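Local coordinates for malonyl CoA-acyl carrier protein transacylase (Staphylococcus aureus, PDB 3IM9) that catalyses transfer of the malonyl group from malonyl-CoA to holo acyl carrier protein, yielding malonyl-ACP and CoA for fatty acid biosynthesis, at residues L53-M56 with G62-G65; E184-G189 with K195-L200; S203-F206 with L210-V213. All coordinates share one frame; numbering follows the deposited sequence.

Contact 1: residues L53-M56 with G62-G65; sequences LETM and GKLG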
ATOM      1  N   LEU A  53     -11.735   7.061 -14.680  1.00 10.37           N
ATOM      2  CA  LEU A  53     -12.912   6.273 -14.392  1.00  9.79           C
ATOM      3  C   LEU A  53     -13.161   5.121 -15.401  1.00 10.83           C
ATOM      4  O   LEU A  53     -13.556   4.032 -14.991  1.00 11.23           O
ATOM      5  CB  LEU A  53     -14.202   7.166 -14.232  1.00 10.73           C
ATOM      6  CG  LEU A  53     -14.024   8.318 -13.217  1.00 10.06           C
ATOM      7  CD1 LEU A  53     -15.374   9.047 -13.076  1.00 12.13           C
ATOM      8  CD2 LEU A  53     -13.622   7.783 -11.841  1.00 12.04           C
ATOM      9  N   GLU A  54     -12.868   5.383 -16.679  1.00 10.24           N
ATOM     10  CA  GLU A  54     -12.987   4.296 -17.685  1.00 11.24           C
ATOM     11  C   GLU A  54     -11.991   3.196 -17.315  1.00 13.06           C
ATOM     12  O   GLU A  54     -12.322   2.023 -17.278  1.00 11.12           O
ATOM     13  CB  GLU A  54     -12.682   4.858 -19.048  1.00 10.55           C
ATOM     14  CG  GLU A  54     -12.945   3.739 -20.144  1.00 12.87           C
ATOM     15  CD  GLU A  54     -11.968   2.610 -20.230  1.00 13.25           C
ATOM     16  OE1 GLU A  54     -10.768   2.863 -20.060  1.00 15.03           O
ATOM     17  OE2 GLU A  54     -12.445   1.494 -20.515  1.00 15.50           O
ATOM     18  N   THR A  55     -10.818   3.654 -16.872  1.00 12.00           N
ATOM     19  CA  THR A  55      -9.738   2.690 -16.558  1.00 12.00           C
ATOM     20  C   THR A  55     -10.127   1.823 -15.362  1.00 10.89           C
ATOM     21  O   THR A  55      -9.906   0.584 -15.372  1.00 11.51           O
ATOM     22  CB  THR A  55      -8.420   3.399 -16.344  1.00 11.93           C
ATOM     23  OG1 THR A  55      -8.082   4.101 -17.532  1.00 12.43           O
ATOM     24  CG2 THR A  55      -7.243   2.368 -16.095  1.00 13.73           C
ATOM     25  N   MET A  56     -10.797   2.443 -14.361  1.00 10.85           N
ATOM     26  CA  MET A  56     -11.274   1.713 -13.195  1.00  9.67           C
ATOM     27  C   MET A  56     -12.470   0.759 -13.544  1.00  9.93           C
ATOM     28  O   MET A  56     -12.562  -0.394 -13.081  1.00 10.83           O
ATOM     29  CB  MET A  56     -11.743   2.669 -12.091  1.00  9.38           C
ATOM     30  CG  MET A  56     -10.493   3.381 -11.487  1.00 10.25           C
ATOM     31  SD  MET A  56     -10.970   4.737 -10.422  1.00 10.43           S
ATOM     32  CE  MET A  56     -11.690   3.849  -9.004  1.00 10.80           C
ATOM     33  N   GLY A  62      -6.798  -2.211 -21.199  1.00 15.09           N
ATOM     34  CA  GLY A  62      -6.080  -3.181 -20.349  1.00 14.55           C
ATOM     35  C   GLY A  62      -4.867  -2.573 -19.628  1.00 15.44           C
ATOM     36  O   GLY A  62      -3.785  -3.242 -19.511  1.00 16.68           O
ATOM     37  N   LYS A  63      -5.002  -1.331 -19.141  1.00 12.51           N
ATOM     38  CA  LYS A  63      -3.905  -0.614 -18.490  1.00 11.74           C
ATOM     39  C   LYS A  63      -4.126  -0.378 -16.965  1.00 11.89           C
ATOM     40  O   LYS A  63      -3.303   0.312 -16.318  1.00 11.93           O
ATOM     41  CB  LYS A  63      -3.599   0.724 -19.178  1.00 12.83           C
ATOM     42  CG  LYS A  63      -4.788   1.685 -19.111  1.00 13.42           C
ATOM     43  CD  LYS A  63      -4.410   3.021 -19.712  1.00 14.88           C
ATOM     44  CE  LYS A  63      -5.481   4.122 -19.579  1.00 13.22           C
ATOM     45  NZ  LYS A  63      -6.693   3.900 -20.369  1.00 15.42           N
ATOM     46  N   LEU A  64      -5.194  -0.935 -16.430  1.00 10.04           N
ATOM     47  CA  LEU A  64      -5.487  -0.694 -14.973  1.00 10.82           C
ATOM     48  C   LEU A  64      -4.339  -1.211 -14.082  1.00 10.95           C
ATOM     49  O   LEU A  64      -4.021  -0.609 -13.066  1.00 10.60           O
ATOM     50  CB  LEU A  64      -6.853  -1.303 -14.576  1.00 11.63           C
ATOM     51  CG  LEU A  64      -7.163  -1.152 -13.056  1.00  9.11           C
ATOM     52  CD1 LEU A  64      -7.276   0.379 -12.662  1.00 12.07           C
ATOM     53  CD2 LEU A  64      -8.540  -1.793 -12.707  1.00 11.24           C
ATOM     54  N   GLY A  65      -3.701  -2.305 -14.508  1.00 10.69           N
ATOM     55  CA  GLY A  65      -2.601  -2.890 -13.714  1.00 11.57           C
ATOM     56  C   GLY A  65      -1.241  -2.283 -13.962  1.00 12.38           C
ATOM     57  O   GLY A  65      -0.289  -2.762 -13.295  1.00 13.69           O
TER
HETATM   58  O   HOH W   1      -8.428   1.545 -20.315  1.00 13.26           O
HETATM   59  O   HOH W   2      -9.491   4.930 -20.875  1.00 17.66           O
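T55 and L64 form the tight half of this helix-to-loop contact, in which the connection between helices 52-57 and 67-84 of the acyltransferase fold doubles back on the first helix. Their CA atoms lie 5.7 Å apart, and both CB atoms point across the gap. With T55 OG1 beside the backbone N (chi1 -60°), CG2 takes the position anti to N and comes 3.7 Å from L64 CA. The L64 side chain covers the T55 carbonyl: CB lies 3.7 Å from T55 O, with both methyls close behind, and that buried oxygen has no polar partner in the model. A73 of helix 67-84 touches L64 as well, extending the apolar patch.

The other half is polar and bridged by two waters. The K63 chain runs across T55 at about a right angle and bends only at its last torsion (chi4 -68°), bringing NZ to a weak hydrogen bond with T55 OG1 (3.2 Å). D51 O also bonds that hydroxyl, and E61 forms the salt bridge to K63. E54, whose other carboxylate oxygen bonds E60 N and T58, stays beyond salt-bridge range: its OE1 is 4.2 Å from K63 NZ, and each water donates to OE1 and accepts from NZ.

Contact 2: residues E184-G189 with K195-L200; sequences ELVEKG and KRVMPL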
ATOM      1  N   GLU A 184      16.917 -15.921 -11.070  1.00 10.00           N
ATOM      2  CA  GLU A 184      17.682 -17.057 -10.482  1.00 11.29           C
ATOM      3  C   GLU A 184      16.918 -17.571  -9.271  1.00 10.58           C
ATOM      4  O   GLU A 184      16.854 -18.791  -9.074  1.00 11.83           O
ATOM      5  CB  GLU A 184      19.071 -16.569 -10.103  1.00 12.26           C
ATOM      6  CG  GLU A 184      19.951 -17.674  -9.568  1.00 19.79           C
ATOM      7  CD  GLU A 184      21.393 -17.183  -9.290  1.00 24.46           C
ATOM      8  OE1 GLU A 184      21.673 -15.979  -9.497  1.00 24.54           O
ATOM      9  OE2 GLU A 184      22.208 -18.026  -8.828  1.00 27.33           O
ATOM     10  N   LEU A 185      16.373 -16.681  -8.450  1.00  9.90           N
ATOM     11  CA  LEU A 185      15.563 -17.117  -7.294  1.00  9.15           C
ATOM     12  C   LEU A 185      14.312 -17.880  -7.725  1.00 12.07           C
ATOM     13  O   LEU A 185      13.914 -18.860  -7.083  1.00 12.72           O
ATOM     14  CB  LEU A 185      15.237 -15.921  -6.434  1.00 11.66           C
ATOM     15  CG  LEU A 185      14.493 -16.289  -5.177  1.00 11.94           C
ATOM     16  CD1 LEU A 185      15.253 -17.295  -4.331  1.00 16.91           C
ATOM     17  CD2 LEU A 185      14.172 -14.994  -4.360  1.00 20.19           C
ATOM     18  N   VAL A 186      13.610 -17.347  -8.726  1.00 10.77           N
ATOM     19  CA  VAL A 186      12.435 -18.031  -9.292  1.00 12.33           C
ATOM     20  C   VAL A 186      12.865 -19.491  -9.686  1.00 12.25           C
ATOM     21  O   VAL A 186      12.117 -20.442  -9.367  1.00 14.01           O
ATOM     22  CB  VAL A 186      11.853 -17.259 -10.502  1.00 12.66           C
ATOM     23  CG1 VAL A 186      10.759 -18.172 -11.170  1.00 14.20           C
ATOM     24  CG2 VAL A 186      11.231 -15.973  -9.981  1.00 12.04           C
ATOM     25  N   GLU A 187      13.984 -19.599 -10.375  1.00 11.07           N
ATOM     26  CA  GLU A 187      14.402 -20.942 -10.900  1.00 13.14           C
ATOM     27  C   GLU A 187      14.787 -21.860  -9.764  1.00 13.95           C
ATOM     28  O   GLU A 187      14.363 -23.031  -9.808  1.00 14.42           O
ATOM     29  CB  GLU A 187      15.612 -20.798 -11.802  1.00 15.08           C
ATOM     30  CG  GLU A 187      15.228 -20.126 -13.097  1.00 21.20           C
ATOM     31  CD  GLU A 187      16.454 -19.742 -13.927  1.00 30.85           C
ATOM     32  OE1 GLU A 187      16.210 -19.280 -15.062  1.00 37.59           O
ATOM     33  OE2 GLU A 187      17.625 -19.885 -13.459  1.00 34.31           O
ATOM     34  N   LYS A 188      15.542 -21.353  -8.787  1.00 12.82           N
ATOM     35  CA  LYS A 188      16.055 -22.197  -7.704  1.00 14.62           C
ATOM     36  C   LYS A 188      15.195 -22.253  -6.487  1.00 12.97           C
ATOM     37  O   LYS A 188      15.505 -23.030  -5.544  1.00 11.67           O
ATOM     38  CB  LYS A 188      17.458 -21.694  -7.225  1.00 17.57           C
ATOM     39  CG  LYS A 188      18.364 -21.726  -8.382  1.00 22.23           C
ATOM     40  CD  LYS A 188      19.773 -21.300  -7.901  1.00 29.90           C
ATOM     41  CE  LYS A 188      20.361 -22.296  -6.917  1.00 30.87           C
ATOM     42  NZ  LYS A 188      21.891 -22.235  -6.883  1.00 32.50           N
ATOM     43  N   GLY A 189      14.119 -21.446  -6.405  1.00 13.51           N
ATOM     44  CA  GLY A 189      13.323 -21.295  -5.135  1.00 14.56           C
ATOM     45  C   GLY A 189      12.845 -22.599  -4.512  1.00 13.94           C
ATOM     46  O   GLY A 189      13.038 -22.788  -3.314  1.00 12.91           O
ATOM     47  N   LYS A 195       8.140 -22.701  -0.637  1.00 13.66           N
ATOM     48  CA  LYS A 195       6.931 -23.356  -1.146  1.00 16.12           C
ATOM     49  C   LYS A 195       6.686 -22.915  -2.584  1.00 14.87           C
ATOM     50  O   LYS A 195       6.332 -23.721  -3.450  1.00 15.38           O
ATOM     51  CB  LYS A 195       5.704 -23.000  -0.341  1.00 18.29           C
ATOM     52  CG  LYS A 195       4.429 -23.733  -0.731  1.00 25.23           C
ATOM     53  CD  LYS A 195       4.498 -25.138  -0.103  1.00 31.59           C
ATOM     54  CE  LYS A 195       3.210 -25.975  -0.307  1.00 30.35           C
ATOM     55  NZ  LYS A 195       3.598 -27.266   0.382  1.00 34.85           N
ATOM     56  N   ARG A 196       6.904 -21.635  -2.861  1.00 13.04           N
ATOM     57  CA  ARG A 196       6.743 -21.130  -4.221  1.00 14.08           C
ATOM     58  C   ARG A 196       7.343 -19.741  -4.386  1.00 12.91           C
ATOM     59  O   ARG A 196       7.088 -18.849  -3.576  1.00 10.68           O
ATOM     60  CB  ARG A 196       5.264 -21.114  -4.613  1.00 18.52           C
ATOM     61  CG  ARG A 196       4.764 -19.760  -5.089  1.00 27.34           C
ATOM     62  CD  ARG A 196       4.305 -19.817  -6.536  1.00 30.02           C
ATOM     63  NE  ARG A 196       2.860 -19.999  -6.645  1.00 33.01           N
ATOM     64  CZ  ARG A 196       2.149 -19.697  -7.727  1.00 38.66           C
ATOM     65  NH1 ARG A 196       0.838 -19.895  -7.737  1.00 40.03           N
ATOM     66  NH2 ARG A 196       2.748 -19.198  -8.799  1.00 39.91           N
ATOM     67  N   VAL A 197       8.137 -19.554  -5.437  1.00 12.48           N
ATOM     68  CA  VAL A 197       8.727 -18.240  -5.692  1.00 12.53           C
ATOM     69  C   VAL A 197       8.000 -17.762  -6.972  1.00 12.21           C
ATOM     70  O   VAL A 197       8.200 -18.331  -8.070  1.00 14.44           O
ATOM     71  CB  VAL A 197      10.219 -18.218  -5.880  1.00 11.33           C
ATOM     72  CG1 VAL A 197      10.686 -16.713  -6.196  1.00 12.79           C
ATOM     73  CG2 VAL A 197      10.925 -18.669  -4.613  1.00 11.86           C
ATOM     74  N   MET A 198       7.097 -16.794  -6.810  1.00 10.57           N
ATOM     75  CA  MET A 198       6.270 -16.282  -7.940  1.00 12.04           C
ATOM     76  C   MET A 198       6.839 -14.968  -8.453  1.00 11.26           C
ATOM     77  O   MET A 198       6.834 -13.998  -7.723  1.00 10.40           O
ATOM     78  CB  MET A 198       4.847 -16.072  -7.337  1.00 14.60           C
ATOM     79  CG  MET A 198       3.924 -15.614  -8.399  1.00 15.92           C
ATOM     80  SD  MET A 198       2.387 -14.783  -7.678  1.00 24.19           S
ATOM     81  CE  MET A 198       1.521 -16.306  -7.350  1.00 32.92           C
ATOM     82  N   PRO A 199       7.348 -14.922  -9.720  1.00 10.53           N
ATOM     83  CA  PRO A 199       7.755 -13.651 -10.243  1.00 11.54           C
ATOM     84  C   PRO A 199       6.477 -12.837 -10.398  1.00 11.29           C
ATOM     85  O   PRO A 199       5.412 -13.429 -10.761  1.00 12.71           O
ATOM     86  CB  PRO A 199       8.333 -14.036 -11.652  1.00 12.52           C
ATOM     87  CG  PRO A 199       7.671 -15.282 -12.038  1.00 14.28           C
ATOM     88  CD  PRO A 199       7.322 -15.993 -10.733  1.00 13.25           C
ATOM     89  N   LEU A 200       6.594 -11.537 -10.194  1.00 11.49           N
ATOM     90  CA  LEU A 200       5.423 -10.655 -10.176  1.00 11.43           C
ATOM     91  C   LEU A 200       5.375  -9.752 -11.410  1.00 14.22           C
ATOM     92  O   LEU A 200       6.387  -9.426 -12.052  1.00 16.01           O
ATOM     93  CB  LEU A 200       5.456  -9.743  -8.936  1.00 12.81           C
ATOM     94  CG  LEU A 200       5.345 -10.517  -7.587  1.00 11.75           C
ATOM     95  CD1 LEU A 200       5.318  -9.594  -6.460  1.00 12.95           C
ATOM     96  CD2 LEU A 200       4.065 -11.441  -7.487  1.00 14.30           C
TER
HETATM   97  O   HOH W   3       9.383 -20.676  -9.235  1.00 33.33           O
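V197 lays its two methyls over the backbone of 184-189, CG1 against V186 CA at 3.8 Å and CG2 against G189 CA at 3.6 Å. This is a helix packed on the edge strand of the sheet in the smaller, ferredoxin-like subdomain of the acyltransferase fold: 196-199 is outermost, pairing antiparallel with strand 135-141. The axes of segments 184-188 and 196-199 approach to 7.6 Å with 144° between their directions, so the chain returns roughly antiparallel to the helix it has just left.

The divided reach of V197 follows from its first torsion. With CG1 anti to the backbone N (chi1 178°), that methyl falls between L185 and V186, while CG2 is directed to G189, which has no side chain, so that the methyl meets its CA directly.

L185 meets V197 at about a right angle, its CG 4.0 Å from V197 CG1, and the same leucine also touches V140 and V175 of the sheet and I151 and L155 of helix 145-155. It therefore belongs to the interior side of the contact. V186 occupies the more exposed side: its CG2 lies against CB, CG and CD of the P199 ring together, 3.9 Å from P199 CB, with V186 CG1 near CD.

Near K195, the strand departs from regular pairing, for K195 and R196 both face L141 in a classic beta bulge. No direct hydrogen bond crosses between the segments. The polar link is a single water, 2.7 Å from V186 O and 2.9 Å from V197 O.

Contact 3: residues S203-F206 with L210-V213; sequences SGPF and LMKV. With ACT (acetate ion), chain C.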
ATOM      1  N   SER A 203       6.992  -3.329 -13.156  1.00 16.33           N
ATOM      2  CA  SER A 203       7.889  -2.708 -14.133  1.00 19.49           C
ATOM      3  C   SER A 203       9.283  -2.416 -13.626  1.00 19.51           C
ATOM      4  O   SER A 203      10.251  -2.139 -14.415  1.00 22.04           O
ATOM      5  CB  SER A 203       7.199  -1.532 -14.810  1.00 21.60           C
ATOM      6  OG  SER A 203       6.732  -0.594 -13.911  1.00 28.83           O
ATOM      7  N   GLY A 204       9.488  -2.597 -12.325  1.00 14.73           N
ATOM      8  CA  GLY A 204      10.833  -2.323 -11.885  1.00 12.63           C
ATOM      9  C   GLY A 204      11.082  -2.937 -10.496  1.00 10.58           C
ATOM     10  O   GLY A 204      10.224  -3.653  -9.967  1.00 11.11           O
ATOM     11  N   PRO A 205      12.214  -2.594  -9.866  1.00 10.05           N
ATOM     12  CA  PRO A 205      12.700  -3.200  -8.652  1.00  9.76           C
ATOM     13  C   PRO A 205      12.191  -2.324  -7.495  1.00 10.03           C
ATOM     14  O   PRO A 205      12.930  -1.757  -6.717  1.00 10.74           O
ATOM     15  CB  PRO A 205      14.245  -3.172  -8.844  1.00  8.85           C
ATOM     16  CG  PRO A 205      14.427  -1.808  -9.562  1.00  9.51           C
ATOM     17  CD  PRO A 205      13.255  -1.723 -10.507  1.00 10.29           C
ATOM     18  N   PHE A 206      10.865  -2.333  -7.332  1.00 10.06           N
ATOM     19  CA  PHE A 206      10.243  -1.426  -6.340  1.00 10.00           C
ATOM     20  C   PHE A 206      10.604  -1.802  -4.911  1.00  9.11           C
ATOM     21  O   PHE A 206      10.830  -2.991  -4.567  1.00 10.69           O
ATOM     22  CB  PHE A 206       8.712  -1.352  -6.515  1.00 10.17           C
ATOM     23  CG  PHE A 206       8.281  -1.012  -7.945  1.00 10.89           C
ATOM     24  CD1 PHE A 206       9.045  -0.128  -8.736  1.00 10.03           C
ATOM     25  CD2 PHE A 206       7.129  -1.606  -8.459  1.00 12.13           C
ATOM     26  CE1 PHE A 206       8.648   0.159 -10.099  1.00 14.01           C
ATOM     27  CE2 PHE A 206       6.705  -1.272  -9.767  1.00 14.73           C
ATOM     28  CZ  PHE A 206       7.500  -0.422 -10.565  1.00 14.92           C
ATOM     29  N   LEU A 210      17.656   0.195  -5.318  1.00 11.01           N
ATOM     30  CA  LEU A 210      17.757   0.715  -6.671  1.00 12.59           C
ATOM     31  C   LEU A 210      16.806   1.892  -6.948  1.00 12.14           C
ATOM     32  O   LEU A 210      17.115   2.707  -7.807  1.00 12.77           O
ATOM     33  CB  LEU A 210      17.507  -0.388  -7.704  1.00 13.02           C
ATOM     34  CG  LEU A 210      18.528  -1.606  -7.653  1.00 14.34           C
ATOM     35  CD1 LEU A 210      18.076  -2.670  -8.578  1.00 14.01           C
ATOM     36  CD2 LEU A 210      19.889  -1.003  -8.083  1.00 19.38           C
ATOM     37  N   MET A 211      15.687   1.996  -6.177  1.00 11.31           N
ATOM     38  CA  MET A 211      14.726   3.063  -6.458  1.00 11.20           C
ATOM     39  C   MET A 211      15.230   4.441  -5.979  1.00 12.26           C
ATOM     40  O   MET A 211      14.543   5.437  -6.171  1.00 13.07           O
ATOM     41  CB  MET A 211      13.391   2.728  -5.809  1.00 10.74           C
ATOM     42  CG  MET A 211      12.746   1.406  -6.402  1.00 11.65           C
ATOM     43  SD  MET A 211      12.616   1.444  -8.212  1.00 12.34           S
ATOM     44  CE  MET A 211      11.403   2.848  -8.462  1.00 11.65           C
ATOM     45  N   LYS A 212      16.440   4.479  -5.386  1.00 11.84           N
ATOM     46  CA  LYS A 212      17.004   5.832  -5.105  1.00 12.03           C
ATOM     47  C   LYS A 212      17.106   6.677  -6.348  1.00 13.56           C
ATOM     48  O   LYS A 212      17.120   7.931  -6.258  1.00 15.44           O
ATOM     49  CB  LYS A 212      18.367   5.657  -4.447  1.00 15.00           C
ATOM     50  CG  LYS A 212      18.167   5.250  -3.033  1.00 19.39           C
ATOM     51  CD  LYS A 212      19.535   4.856  -2.403  1.00 30.60           C
ATOM     52  CE  LYS A 212      19.402   4.231  -0.961  1.00 35.19           C
ATOM     53  NZ  LYS A 212      20.740   3.823  -0.333  1.00 36.97           N
ATOM     54  N   VAL A 213      17.099   6.084  -7.543  1.00 12.45           N
ATOM     55  CA  VAL A 213      17.193   6.841  -8.812  1.00 13.86           C
ATOM     56  C   VAL A 213      16.055   7.839  -8.988  1.00 15.70           C
ATOM     57  O   VAL A 213      16.228   8.786  -9.799  1.00 17.30           O
ATOM     58  CB  VAL A 213      17.325   5.954 -10.094  1.00 14.98           C
ATOM     59  CG1 VAL A 213      18.630   5.180 -10.047  1.00 17.89           C
ATOM     60  CG2 VAL A 213      16.088   5.087 -10.297  1.00 14.22           C
TER
HETATM   61  C   ACT C 801       3.613  -1.987 -12.535  1.00 24.22           C
HETATM   62  O   ACT C 801       3.205  -1.327 -13.482  1.00 23.13           O
HETATM   63  OXT ACT C 801       4.857  -1.858 -12.349  1.00 27.69           O
HETATM   64  CH3 ACT C 801       2.751  -2.844 -11.681  1.00 24.15           C
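L210 begins the second segment by setting its side chain against the P205 ring, CB 3.9 Å from P205 CG and CD1 equally near that atom. P205 is the centre of an inverse gamma turn, in the loop between strand 196-199 and helix 215-222 that carries H207, an active-site residue by similarity. The leucine and proline side chains cross at about a right angle, and F130 touches both.

M211, next along and in the same 3-10 segment, has the largest share of the contact. Bends at chi2 (-53°) and chi3 (-65°) carry SD past P205 O and CE to the edge of the F206 ring. CG sits 3.2 Å from P205 O, an oxygen that S208 OG hydrogen-bonds. SD makes an edge-on Met-aromatic contact with F206, 5.3 Å from the centroid and 85° off the ring normal, while CE touches F206 CD1. M126 of helix 112-128 packs on both residues.

One face of the ring is covered by G204 O, 3.8 Å above the plane and over the centre. An acetate, probably from the crystallisation liquor and also bonded by T67 N, adds a further edge contact; its OXT lies 3.2 Å from F206 CE2 and accepts hydrogen bonds from S203 N and S203 OG, each 2.7 Å long.

Overall arrangement
From the N terminus the three contacts follow in series, with none nested and none crossing. Contact 1 comes first, closing the short connection between helices 52-57 and 67-84. Contact 2 opens much later, on helix 179-188, and closes the turn that leads into strand 196-199, tying that helix to the edge of the mixed sheet. Contact 3 follows directly in sequence: the chain leaving that strand folds on itself before helix 215-222, in a loop that holds H207, probably an active-site residue. Contacts 2 and 3 have centres 19 Å apart and adjoin only through the chain. Contact 1 touches neither, its nearest atoms being about 7 Å from contact 3.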